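Local coordinates for protein WipB (Legionella pneumophila, PDB 5NNY) that acts, through the phosphatase domain described here, as a translocated serine/threonine phosphatase that targets the lysosomal nutrient-sensing machinery of the host cell, at residues Ile212-Ile217 and Val234-Thr239; Leu190-Tyr195 and Arg218-Lys223; Glu69-Gln74 and Asp105-Lys110; Ala13-Phe18 and Leu109-Ala114. All blocks are in the same frame, centred on the assembly; numbering follows the deposited sequence. Where two conformers were deposited one is given.

Contact 1 of 4, residues Ile212-Ile217 and Val234-Thr239; sequences IGLNHI and VDLAKT
Leu236 reaches from the helix that begins just before Val234 into the fork made by Leu214 and Ile217, at the start of helix 214-224. Its CB points toward that helix but is still short of it. With chi1 at -170°, CG is carried away from the backbone N and out across the gap, and the two methyls then part company. CD2 meets CD2 of Leu214 at 3.8 Å, methyl against methyl, the two leucines crossing at a slant. CD1 turns to the other arm of the fork, where CG2 of Ile217 lies 4.3 Å away. A branched leucine suits this place because a single side chain can touch both walls, one methyl for each. Ile302, on the edge strand 301-306, packs against both Leu214 and Leu236, and Phe300 adds to the cover of Leu236, so that the joint between the two helices closes over one border of the sheet.

Helix 214-224 is secured at its first turn by polar bonds set apart from this apolar joint. Gly213, the N-cap residue, gives its N-H to ND1 of His216 at 3.1 Å, the donor tilted 28° from the ring plane. NE2 of the same imidazole pairs with the carbonyl oxygen of Arg288, so both ring nitrogens have partners. No hydrogen bond crosses between the segments: buried hydrocarbon alone joins the two helices here, and their fit depends on shape and on exclusion of water rather than on directional bonding.

Contact 2 of 4, residues Leu190-Tyr195 and Arg218-Lys223; sequences LKIISY and RGLARK
Ile192 and Leu220 meet through the same first torsion used differently. In Ile192 (chi1 -53°) the touching atom is the CG2 branch, which lies anti to the backbone N, whereas in Leu220 (chi1 -69°) it is the branch beside the N, CG, that carries the touching CD1. The two side chains, pointing at each other, slide past in opposite directions, with Ile192 CG2 4.1 Å from Leu220 CD1. Ile192 was modelled in two conformers, so this pairing describes one of them. Ile193 joins from its own side, and its CD1 stands 4.3 Å from that same CD1 of Leu220.

Neighbouring residues of a regular strand would face opposite ways, yet both isoleucines look at the helix. The reason lies in the backbone of Ile192, which is helical and breaks strand 190-198. The break also withdraws peptide groups from sheet pairing, and Asn244 of helix 233-253 makes good part of the loss, its OD1 accepting from the N of Ile192 and its ND2 donating to the O of Ile193. Thr284 of helix 280-286 touches both Ile192 and Leu220, and Val280 packs on Leu220.

Beta-branched residues suit the irregular strand, where their bulk lies close to the main chain, while leucine, branched one carbon further out at CG, carries its methyls clear of the helix backbone to meet them. The chemistry is thus divided: an asparagine takes up one N-H and one carbonyl of the break, and contacts between methyl groups, which impose little direction, hold helix 214-224 against it.

Contact 3 of 4, residues Glu69-Gln74 and Asp105-Lys110; sequences EEIKKQ and DYFILK
The rings of Tyr106 and Phe107 meet helix 64-79 in different ways. Over one face of the Tyr106 phenol, offset toward the rim, lies CG of Lys110, 3.5 Å above the plane and one turn further along the same helix. Lys72 arrives from the other helix obliquely, its CG 4.0 Å from Tyr106 CE2. Phe107 instead presents an edge: CG2 of Ile71 sits near the ring plane, 4.2 Å from CZ. This is helix-helix packing on the helix of a beta-alpha-beta crossover, since helix 105-117 links the neighbouring parallel strands 90-93 and 121-125 of the phosphoesterase sheet. The opposing helix 64-79 falls in a predicted coiled-coil region.

Lys72 is suited to the margin of this buried contact because its long aliphatic stem can pack while its amine leaves. CG lies anti to the backbone N (chi1 175°) and the chain runs extended beyond it, crossing the tyrosine at about a right angle; NZ then bonds to the carbonyl oxygen of Ala172. Tyrosine likewise combines a packing ring with a polar end: its OH bonds to Asn76 ND2 and to OE1 of Glu177, whose other oxygen forms a salt bridge with Lys110 NZ, so one carboxylate ties together the phenol and the lysine that covers it. Tyr75 meets the ring of Phe107 with planes inclined at about 30° and bonds through its own OH to the Phe107 carbonyl. Where lysine and tyrosine come nearest, CE of Lys72 is 3.6 Å from OH of Tyr106.

Contact 4 of 4, residues Ala13-Phe18 and Leu109-Ala114; sequences ANALLF and LKLLQA
Phe18 lies across two consecutive leucines of helix 105-117 and is oriented differently to each. Against Leu111 it runs in the opposite direction, the two side chains sliding past one another with Phe18 CD2 3.8 Å from Leu111 CD1. Leu112 it crosses at about a right angle, and there CE2 of Phe18 approaches Leu112 CD2 to 3.8 Å. Both methyls come at the ring obliquely. The ring reaches them because CG is set anti to the backbone N, chi1 -166°, which sends it out from its helix. A flat, broad phenylalanine fits well where two leucines must be touched at once. One turn earlier, Ala15 has a side chain small enough for the helices to draw close: its CB is 4.4 Å from Leu111 CD1, and its carbonyl oxygen also touches that methyl.

Helix 15-24 is capped at its start by Asn14, whose OD1 receives the N-H of Leu17 at 2.9 Å in a nearly straight bond (173°), the donor standing well above the carbonyl plane. Further along the partner helix, beside helix 175-186, Lys110 NZ bonds to Gln113 OE1 in the carbonyl plane and also pairs with Glu177.

These two helices follow the adjacent parallel strands 6-8 and 90-93, an arrangement characteristic of the layered alpha/beta phosphoesterase fold; the sequence GDLHAN leading into the first helix resembles the GDxH signature of calcineurin-like phosphatases.

In the fold
The four contacts form two pairs on opposite sides of the chain's centre. Contacts 1 and 2 share helix 214-224, have centres 7 Å apart, and touch where Ile217 CG1 lies 3.7 Å from Ile193 CD1. Contacts 3 and 4 share helix 105-117, with centres 10 Å apart; Ala15 CB meets Phe107 CB at 3.5 Å. Contact 2 uses a strand of the six-stranded mixed sheet; the centres of contacts 1 and 3 are about 38 Å apart. Contact 4 adjoins the probable catalytic region: Ala13 pairs through its backbone with Asp96, joining two loops that, as in related phosphatases, probably border the active site; Asp105 of contact 3 bonds to Val99 in the same loop. Contacts 1 and 2 are apolar packing within the fold.

Contact 1 of 4, residues Ile212-Ile217 and Val234-Thr239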
# COMPACT_ATOMS: atom_id res chain seq x y z
N ILE A 212 3.87 -16.21 2.24
CA ILE A 212 4.91 -16.43 3.24
C ILE A 212 4.52 -17.63 4.10
O ILE A 212 3.45 -18.22 3.94
CB ILE A 212 5.10 -15.20 4.15
CG1 ILE A 212 3.78 -14.93 4.89
CG2 ILE A 212 5.55 -13.98 3.31
CD1 ILE A 212 3.91 -13.99 6.08
N GLY A 213 5.40 -17.96 5.04
CA GLY A 213 5.12 -19.00 6.00
C GLY A 213 5.52 -18.54 7.38
O GLY A 213 5.94 -17.39 7.55
N LEU A 214 5.41 -19.44 8.37
CA LEU A 214 5.93 -19.14 9.70
C LEU A 214 7.43 -18.84 9.68
O LEU A 214 7.92 -18.13 10.56
CB LEU A 214 5.65 -20.31 10.65
CG LEU A 214 4.18 -20.65 10.91
CD1 LEU A 214 4.07 -21.95 11.74
CD2 LEU A 214 3.49 -19.52 11.64
N ASN A 215 8.16 -19.38 8.71
CA ASN A 215 9.60 -19.13 8.65
C ASN A 215 9.88 -17.65 8.40
O ASN A 215 10.84 -17.10 8.94
CB ASN A 215 10.25 -19.99 7.57
CG ASN A 215 9.49 -19.97 6.25
OD1 ASN A 215 8.28 -20.21 6.22
ND2 ASN A 215 10.19 -19.66 5.15
N HIS A 216 9.06 -17.00 7.57
CA HIS A 216 9.22 -15.56 7.34
C HIS A 216 8.97 -14.77 8.62
O HIS A 216 9.68 -13.80 8.92
CB HIS A 216 8.28 -15.07 6.24
CG HIS A 216 8.60 -15.57 4.88
ND1 HIS A 216 8.14 -16.78 4.40
CD2 HIS A 216 9.36 -15.03 3.89
CE1 HIS A 216 8.60 -16.96 3.17
NE2 HIS A 216 9.33 -15.91 2.84
N ILE A 217 7.93 -15.13 9.37
CA ILE A 217 7.61 -14.41 10.60
C ILE A 217 8.74 -14.57 11.61
O ILE A 217 9.13 -13.62 12.29
CB ILE A 217 6.25 -14.90 11.14
CG1 ILE A 217 5.19 -14.72 10.07
CG2 ILE A 217 5.87 -14.17 12.44
CD1 ILE A 217 3.85 -15.33 10.43
N VAL A 234 -2.62 -17.14 19.94
CA VAL A 234 -2.48 -15.90 20.70
C VAL A 234 -1.02 -15.48 20.79
O VAL A 234 -0.68 -14.30 20.65
CB VAL A 234 -3.11 -16.05 22.10
CG1 VAL A 234 -2.53 -15.04 23.06
CG2 VAL A 234 -4.63 -15.88 22.03
N ASP A 235 -0.12 -16.44 21.01
CA ASP A 235 1.30 -16.10 21.12
C ASP A 235 1.85 -15.59 19.79
O ASP A 235 2.66 -14.66 19.75
CB ASP A 235 2.11 -17.30 21.61
CG ASP A 235 2.59 -17.12 23.03
OD1 ASP A 235 2.13 -16.16 23.69
OD2 ASP A 235 3.43 -17.94 23.49
N LEU A 236 1.44 -16.22 18.68
CA LEU A 236 1.90 -15.76 17.38
C LEU A 236 1.41 -14.35 17.09
O LEU A 236 2.15 -13.52 16.55
CB LEU A 236 1.42 -16.73 16.29
CG LEU A 236 2.04 -16.50 14.91
CD1 LEU A 236 3.54 -16.79 14.91
CD2 LEU A 236 1.33 -17.32 13.83
N ALA A 237 0.16 -14.07 17.46
CA ALA A 237 -0.38 -12.73 17.31
C ALA A 237 0.43 -11.73 18.12
O ALA A 237 0.69 -10.61 17.68
CB ALA A 237 -1.85 -12.72 17.75
N LYS A 238 0.85 -12.13 19.33
CA LYS A 238 1.69 -11.24 20.13
C LYS A 238 3.02 -10.98 19.44
O LYS A 238 3.54 -9.86 19.46
CB LYS A 238 1.90 -11.84 21.52
CG LYS A 238 3.17 -11.40 22.20
N THR A 239 3.59 -12.01 18.82
CA THR A 239 4.83 -11.84 18.07
C THR A 239 4.63 -10.89 16.89
O THR A 239 5.50 -10.07 16.59
CB THR A 239 5.33 -13.20 17.59
OG1 THR A 239 5.52 -14.06 18.71
CG2 THR A 239 6.66 -13.07 16.80

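Contact 2 of 4, residues Leu190-Tyr195 and Arg218-Lys223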
# COMPACT_ATOMS: atom_id res chain seq x y z
N LEU A 190 0.53 1.37 7.80
CA LEU A 190 1.30 0.30 7.17
C LEU A 190 1.61 -0.81 8.17
O LEU A 190 1.93 -0.55 9.34
CB LEU A 190 2.60 0.89 6.62
CG LEU A 190 3.24 0.56 5.28
CD1 LEU A 190 2.22 0.33 4.16
CD2 LEU A 190 4.22 1.69 4.89
N LYS A 191 1.51 -2.04 7.71
CA LYS A 191 1.90 -3.22 8.47
C LYS A 191 2.65 -4.14 7.52
O LYS A 191 2.29 -4.24 6.35
CB LYS A 191 0.69 -3.96 9.06
CG LYS A 191 -0.23 -3.10 9.90
CD LYS A 191 -0.14 -3.46 11.35
CE LYS A 191 -1.28 -2.85 12.16
NZ LYS A 191 -2.49 -3.72 12.12
N ILE A 192 3.69 -4.81 8.02
CA ILE A 192 4.37 -5.82 7.20
C ILE A 192 3.46 -7.02 7.02
O ILE A 192 3.26 -7.52 5.91
CB ILE A 192 5.70 -6.25 7.83
CG1 ILE A 192 6.61 -5.07 8.14
CG2 ILE A 192 6.43 -7.21 6.90
CD1 ILE A 192 7.92 -5.51 8.76
N ILE A 193 2.94 -7.54 8.13
CA ILE A 193 2.00 -8.64 8.13
C ILE A 193 0.92 -8.28 9.14
O ILE A 193 1.10 -7.41 10.00
CB ILE A 193 2.65 -10.01 8.47
CG1 ILE A 193 3.41 -9.91 9.80
CG2 ILE A 193 3.57 -10.48 7.36
CD1 ILE A 193 3.99 -11.22 10.27
N SER A 194 -0.22 -8.97 9.05
CA SER A 194 -1.34 -8.71 9.95
C SER A 194 -2.06 -10.02 10.24
O SER A 194 -1.66 -11.09 9.76
CB SER A 194 -2.29 -7.66 9.36
OG SER A 194 -3.23 -7.28 10.34
N TYR A 195 -3.14 -9.94 11.03
CA TYR A 195 -3.83 -11.17 11.40
C TYR A 195 -5.26 -10.90 11.87
O TYR A 195 -5.61 -9.79 12.29
CB TYR A 195 -3.06 -11.94 12.49
CG TYR A 195 -2.95 -11.17 13.78
CD1 TYR A 195 -3.99 -11.15 14.70
CD2 TYR A 195 -1.79 -10.45 14.08
CE1 TYR A 195 -3.90 -10.43 15.86
CE2 TYR A 195 -1.69 -9.72 15.24
CZ TYR A 195 -2.74 -9.73 16.13
OH TYR A 195 -2.64 -9.00 17.29
N ARG A 218 9.32 -15.77 11.69
CA ARG A 218 10.47 -15.98 12.56
C ARG A 218 11.65 -15.12 12.11
O ARG A 218 12.36 -14.54 12.94
CB ARG A 218 10.84 -17.46 12.58
CG ARG A 218 12.00 -17.81 13.51
CD ARG A 218 12.44 -19.27 13.35
NE ARG A 218 11.39 -20.19 13.80
CZ ARG A 218 11.28 -20.63 15.04
NH1 ARG A 218 12.16 -20.24 15.96
NH2 ARG A 218 10.30 -21.46 15.38
N GLY A 219 11.88 -15.03 10.80
CA GLY A 219 12.95 -14.19 10.31
C GLY A 219 12.71 -12.72 10.61
O GLY A 219 13.65 -11.98 10.93
N LEU A 220 11.46 -12.27 10.51
CA LEU A 220 11.13 -10.88 10.80
C LEU A 220 11.35 -10.57 12.28
O LEU A 220 11.91 -9.53 12.63
CB LEU A 220 9.67 -10.58 10.40
CG LEU A 220 9.37 -10.58 8.89
CD1 LEU A 220 7.89 -10.70 8.60
CD2 LEU A 220 9.91 -9.28 8.25
N ALA A 221 10.91 -11.46 13.16
CA ALA A 221 11.16 -11.23 14.58
C ALA A 221 12.66 -11.09 14.85
O ALA A 221 13.08 -10.21 15.61
CB ALA A 221 10.57 -12.37 15.41
N ARG A 222 13.48 -11.93 14.21
CA ARG A 222 14.93 -11.82 14.35
C ARG A 222 15.45 -10.49 13.79
O ARG A 222 16.27 -9.82 14.42
CB ARG A 222 15.61 -12.99 13.65
CG ARG A 222 17.13 -12.89 13.65
CD ARG A 222 17.81 -14.11 13.05
NE ARG A 222 18.04 -15.16 14.04
CZ ARG A 222 17.58 -16.40 13.93
NH1 ARG A 222 17.84 -17.29 14.88
NH2 ARG A 222 16.86 -16.75 12.87
N LYS A 223 14.98 -10.10 12.60
CA LYS A 223 15.42 -8.85 11.98
C LYS A 223 15.12 -7.65 12.87
O LYS A 223 15.96 -6.75 13.00
CB LYS A 223 14.76 -8.69 10.62
CG LYS A 223 14.97 -7.34 9.94
CD LYS A 223 16.21 -7.35 9.09
CE LYS A 223 16.23 -6.20 8.09
NZ LYS A 223 17.50 -6.24 7.32

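Contact 3 of 4, residues Glu69-Gln74 and Asp105-Lys110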
# COMPACT_ATOMS: atom_id res chain seq x y z
N GLU A 69 -4.98 21.07 -12.96
CA GLU A 69 -5.60 21.86 -11.90
C GLU A 69 -7.12 21.71 -11.91
O GLU A 69 -7.74 21.57 -10.86
CB GLU A 69 -5.23 23.35 -12.04
CG GLU A 69 -3.74 23.68 -11.93
CD GLU A 69 -3.25 23.90 -10.51
OE1 GLU A 69 -3.97 23.54 -9.55
OE2 GLU A 69 -2.14 24.46 -10.36
N GLU A 70 -7.73 21.75 -13.10
CA GLU A 70 -9.19 21.64 -13.16
C GLU A 70 -9.65 20.26 -12.71
O GLU A 70 -10.67 20.13 -12.02
CB GLU A 70 -9.70 21.95 -14.57
CG GLU A 70 -9.07 23.19 -15.22
CD GLU A 70 -9.27 24.51 -14.46
OE1 GLU A 70 -9.15 24.54 -13.21
OE2 GLU A 70 -9.51 25.54 -15.12
N ILE A 71 -8.92 19.21 -13.10
CA ILE A 71 -9.25 17.85 -12.63
C ILE A 71 -9.11 17.77 -11.12
O ILE A 71 -9.98 17.22 -10.42
CB ILE A 71 -8.34 16.82 -13.32
CG1 ILE A 71 -8.73 16.63 -14.79
CG2 ILE A 71 -8.32 15.49 -12.52
CD1 ILE A 71 -7.59 16.02 -15.68
N LYS A 72 -8.01 18.32 -10.60
CA LYS A 72 -7.70 18.20 -9.18
C LYS A 72 -8.75 18.89 -8.32
O LYS A 72 -9.20 18.33 -7.31
CB LYS A 72 -6.31 18.79 -8.91
CG LYS A 72 -5.91 18.84 -7.44
CD LYS A 72 -4.56 19.54 -7.31
CE LYS A 72 -4.26 20.01 -5.90
NZ LYS A 72 -3.03 20.84 -5.83
N LYS A 73 -9.14 20.11 -8.68
CA LYS A 73 -10.11 20.80 -7.83
C LYS A 73 -11.45 20.07 -7.84
O LYS A 73 -12.09 19.94 -6.79
CB LYS A 73 -10.25 22.26 -8.26
CG LYS A 73 -11.02 22.50 -9.53
CD LYS A 73 -10.63 23.81 -10.19
CE LYS A 73 -10.87 25.00 -9.28
NZ LYS A 73 -10.91 26.27 -10.07
N GLN A 74 -11.88 19.54 -8.99
CA GLN A 74 -13.15 18.84 -9.00
C GLN A 74 -13.04 17.50 -8.28
O GLN A 74 -13.97 17.09 -7.57
CB GLN A 74 -13.70 18.63 -10.42
CG GLN A 74 -15.14 18.08 -10.30
CD GLN A 74 -15.87 17.77 -11.59
OE1 GLN A 74 -15.31 17.78 -12.68
NE2 GLN A 74 -17.16 17.51 -11.47
N ASP A 105 -1.57 8.35 -8.52
CA ASP A 105 -1.59 8.01 -7.09
C ASP A 105 -2.30 9.05 -6.25
O ASP A 105 -2.76 8.73 -5.15
CB ASP A 105 -0.17 7.83 -6.55
CG ASP A 105 0.39 6.46 -6.89
OD1 ASP A 105 -0.42 5.55 -7.19
OD2 ASP A 105 1.65 6.32 -6.89
N TYR A 106 -2.40 10.29 -6.74
CA TYR A 106 -3.13 11.33 -6.01
C TYR A 106 -4.53 10.88 -5.64
O TYR A 106 -5.03 11.22 -4.57
CB TYR A 106 -3.20 12.60 -6.85
CG TYR A 106 -3.70 13.80 -6.08
CD1 TYR A 106 -2.87 14.48 -5.21
CD2 TYR A 106 -5.03 14.25 -6.22
CE1 TYR A 106 -3.32 15.58 -4.50
CE2 TYR A 106 -5.50 15.35 -5.51
CZ TYR A 106 -4.63 16.01 -4.66
OH TYR A 106 -5.06 17.10 -3.95
N PHE A 107 -5.19 10.12 -6.53
CA PHE A 107 -6.60 9.78 -6.32
C PHE A 107 -6.78 8.91 -5.08
O PHE A 107 -7.63 9.18 -4.23
CB PHE A 107 -7.17 9.07 -7.55
CG PHE A 107 -7.35 9.98 -8.76
CD1 PHE A 107 -7.45 11.36 -8.63
CD2 PHE A 107 -7.49 9.42 -10.01
CE1 PHE A 107 -7.66 12.18 -9.75
CE2 PHE A 107 -7.72 10.21 -11.14
CZ PHE A 107 -7.80 11.60 -11.00
N ILE A 108 -5.95 7.86 -4.95
CA ILE A 108 -6.08 6.96 -3.81
C ILE A 108 -5.52 7.62 -2.55
O ILE A 108 -6.01 7.38 -1.45
CB ILE A 108 -5.41 5.60 -4.12
CG1 ILE A 108 -6.37 4.78 -4.99
CG2 ILE A 108 -5.03 4.83 -2.85
CD1 ILE A 108 -6.04 3.35 -5.19
N LEU A 109 -4.53 8.50 -2.70
CA LEU A 109 -4.00 9.20 -1.53
C LEU A 109 -5.08 10.06 -0.88
O LEU A 109 -5.17 10.13 0.36
CB LEU A 109 -2.79 10.06 -1.91
CG LEU A 109 -1.48 9.32 -2.20
CD1 LEU A 109 -0.41 10.31 -2.69
CD2 LEU A 109 -1.01 8.59 -0.94
N LYS A 110 -5.89 10.74 -1.69
CA LYS A 110 -6.97 11.56 -1.15
C LYS A 110 -8.05 10.70 -0.52
O LYS A 110 -8.68 11.11 0.47
CB LYS A 110 -7.59 12.44 -2.24
CG LYS A 110 -6.68 13.57 -2.71
CD LYS A 110 -6.12 14.38 -1.54
CE LYS A 110 -6.93 15.64 -1.27
NZ LYS A 110 -6.50 16.31 0.02

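Contact 4 of 4, residues Ala13-Phe18 and Leu109-Ala114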
# COMPACT_ATOMS: atom_id res chain seq x y z
N ALA A 13 -3.59 0.38 -8.00
CA ALA A 13 -3.79 1.83 -7.97
C ALA A 13 -5.06 2.27 -8.69
O ALA A 13 -5.14 3.38 -9.21
CB ALA A 13 -2.57 2.57 -8.55
N ASN A 14 -6.07 1.40 -8.74
CA ASN A 14 -7.33 1.72 -9.42
C ASN A 14 -8.23 2.39 -8.38
O ASN A 14 -8.83 1.72 -7.54
CB ASN A 14 -7.95 0.46 -10.01
CG ASN A 14 -9.24 0.74 -10.79
OD1 ASN A 14 -9.91 1.75 -10.59
ND2 ASN A 14 -9.60 -0.19 -11.68
N ALA A 15 -8.32 3.73 -8.45
CA ALA A 15 -9.05 4.46 -7.42
C ALA A 15 -10.55 4.22 -7.53
O ALA A 15 -11.25 4.27 -6.51
CB ALA A 15 -8.71 5.96 -7.49
N LEU A 16 -11.06 3.95 -8.73
CA LEU A 16 -12.48 3.70 -8.90
C LEU A 16 -12.86 2.34 -8.33
O LEU A 16 -13.90 2.18 -7.69
CB LEU A 16 -12.89 3.76 -10.37
CG LEU A 16 -14.35 3.43 -10.73
CD1 LEU A 16 -15.41 4.32 -10.01
CD2 LEU A 16 -14.55 3.50 -12.24
N LEU A 17 -12.01 1.33 -8.58
CA LEU A 17 -12.20 0.04 -7.93
C LEU A 17 -12.22 0.19 -6.42
O LEU A 17 -13.12 -0.35 -5.75
CB LEU A 17 -11.10 -0.92 -8.38
CG LEU A 17 -11.01 -2.29 -7.70
CD1 LEU A 17 -12.30 -3.11 -7.81
CD2 LEU A 17 -9.82 -3.06 -8.25
N PHE A 18 -11.25 0.93 -5.86
CA PHE A 18 -11.23 1.24 -4.43
C PHE A 18 -12.54 1.89 -3.98
O PHE A 18 -13.15 1.46 -3.00
CB PHE A 18 -10.04 2.15 -4.12
CG PHE A 18 -9.70 2.27 -2.64
CD1 PHE A 18 -9.96 1.24 -1.76
CD2 PHE A 18 -9.13 3.43 -2.15
CE1 PHE A 18 -9.63 1.37 -0.41
CE2 PHE A 18 -8.80 3.56 -0.81
CZ PHE A 18 -9.06 2.53 0.07
N LEU A 109 -4.53 8.50 -2.70
CA LEU A 109 -4.00 9.20 -1.53
C LEU A 109 -5.08 10.06 -0.88
O LEU A 109 -5.17 10.13 0.36
CB LEU A 109 -2.79 10.06 -1.91
CG LEU A 109 -1.48 9.32 -2.20
CD1 LEU A 109 -0.41 10.31 -2.69
CD2 LEU A 109 -1.01 8.59 -0.94
N LYS A 110 -5.89 10.74 -1.69
CA LYS A 110 -6.97 11.56 -1.15
C LYS A 110 -8.05 10.70 -0.52
O LYS A 110 -8.68 11.11 0.47
CB LYS A 110 -7.59 12.44 -2.24
CG LYS A 110 -6.68 13.57 -2.71
CD LYS A 110 -6.12 14.38 -1.54
CE LYS A 110 -6.93 15.64 -1.27
NZ LYS A 110 -6.50 16.31 0.02
N LEU A 111 -8.30 9.52 -1.09
CA LEU A 111 -9.28 8.61 -0.51
C LEU A 111 -8.81 8.10 0.85
O LEU A 111 -9.59 8.07 1.81
CB LEU A 111 -9.55 7.43 -1.45
CG LEU A 111 -10.58 7.74 -2.54
CD1 LEU A 111 -10.64 6.62 -3.54
CD2 LEU A 111 -11.99 7.98 -1.93
N LEU A 112 -7.54 7.69 0.94
CA LEU A 112 -6.98 7.29 2.23
C LEU A 112 -7.08 8.41 3.25
O LEU A 112 -7.40 8.17 4.42
CB LEU A 112 -5.53 6.84 2.07
CG LEU A 112 -5.28 5.61 1.19
CD1 LEU A 112 -3.78 5.30 1.04
CD2 LEU A 112 -6.06 4.39 1.75
N GLN A 113 -6.78 9.65 2.84
CA GLN A 113 -6.86 10.78 3.77
C GLN A 113 -8.27 10.97 4.31
O GLN A 113 -8.46 11.20 5.52
CB GLN A 113 -6.37 12.04 3.06
CG GLN A 113 -6.28 13.28 3.93
CD GLN A 113 -5.74 14.44 3.12
OE1 GLN A 113 -6.20 14.68 2.01
NE2 GLN A 113 -4.75 15.15 3.66
N ALA A 114 -9.28 10.88 3.45
CA ALA A 114 -10.66 11.00 3.91
C ALA A 114 -11.05 9.85 4.83
O ALA A 114 -11.75 10.05 5.83
CB ALA A 114 -11.61 11.06 2.71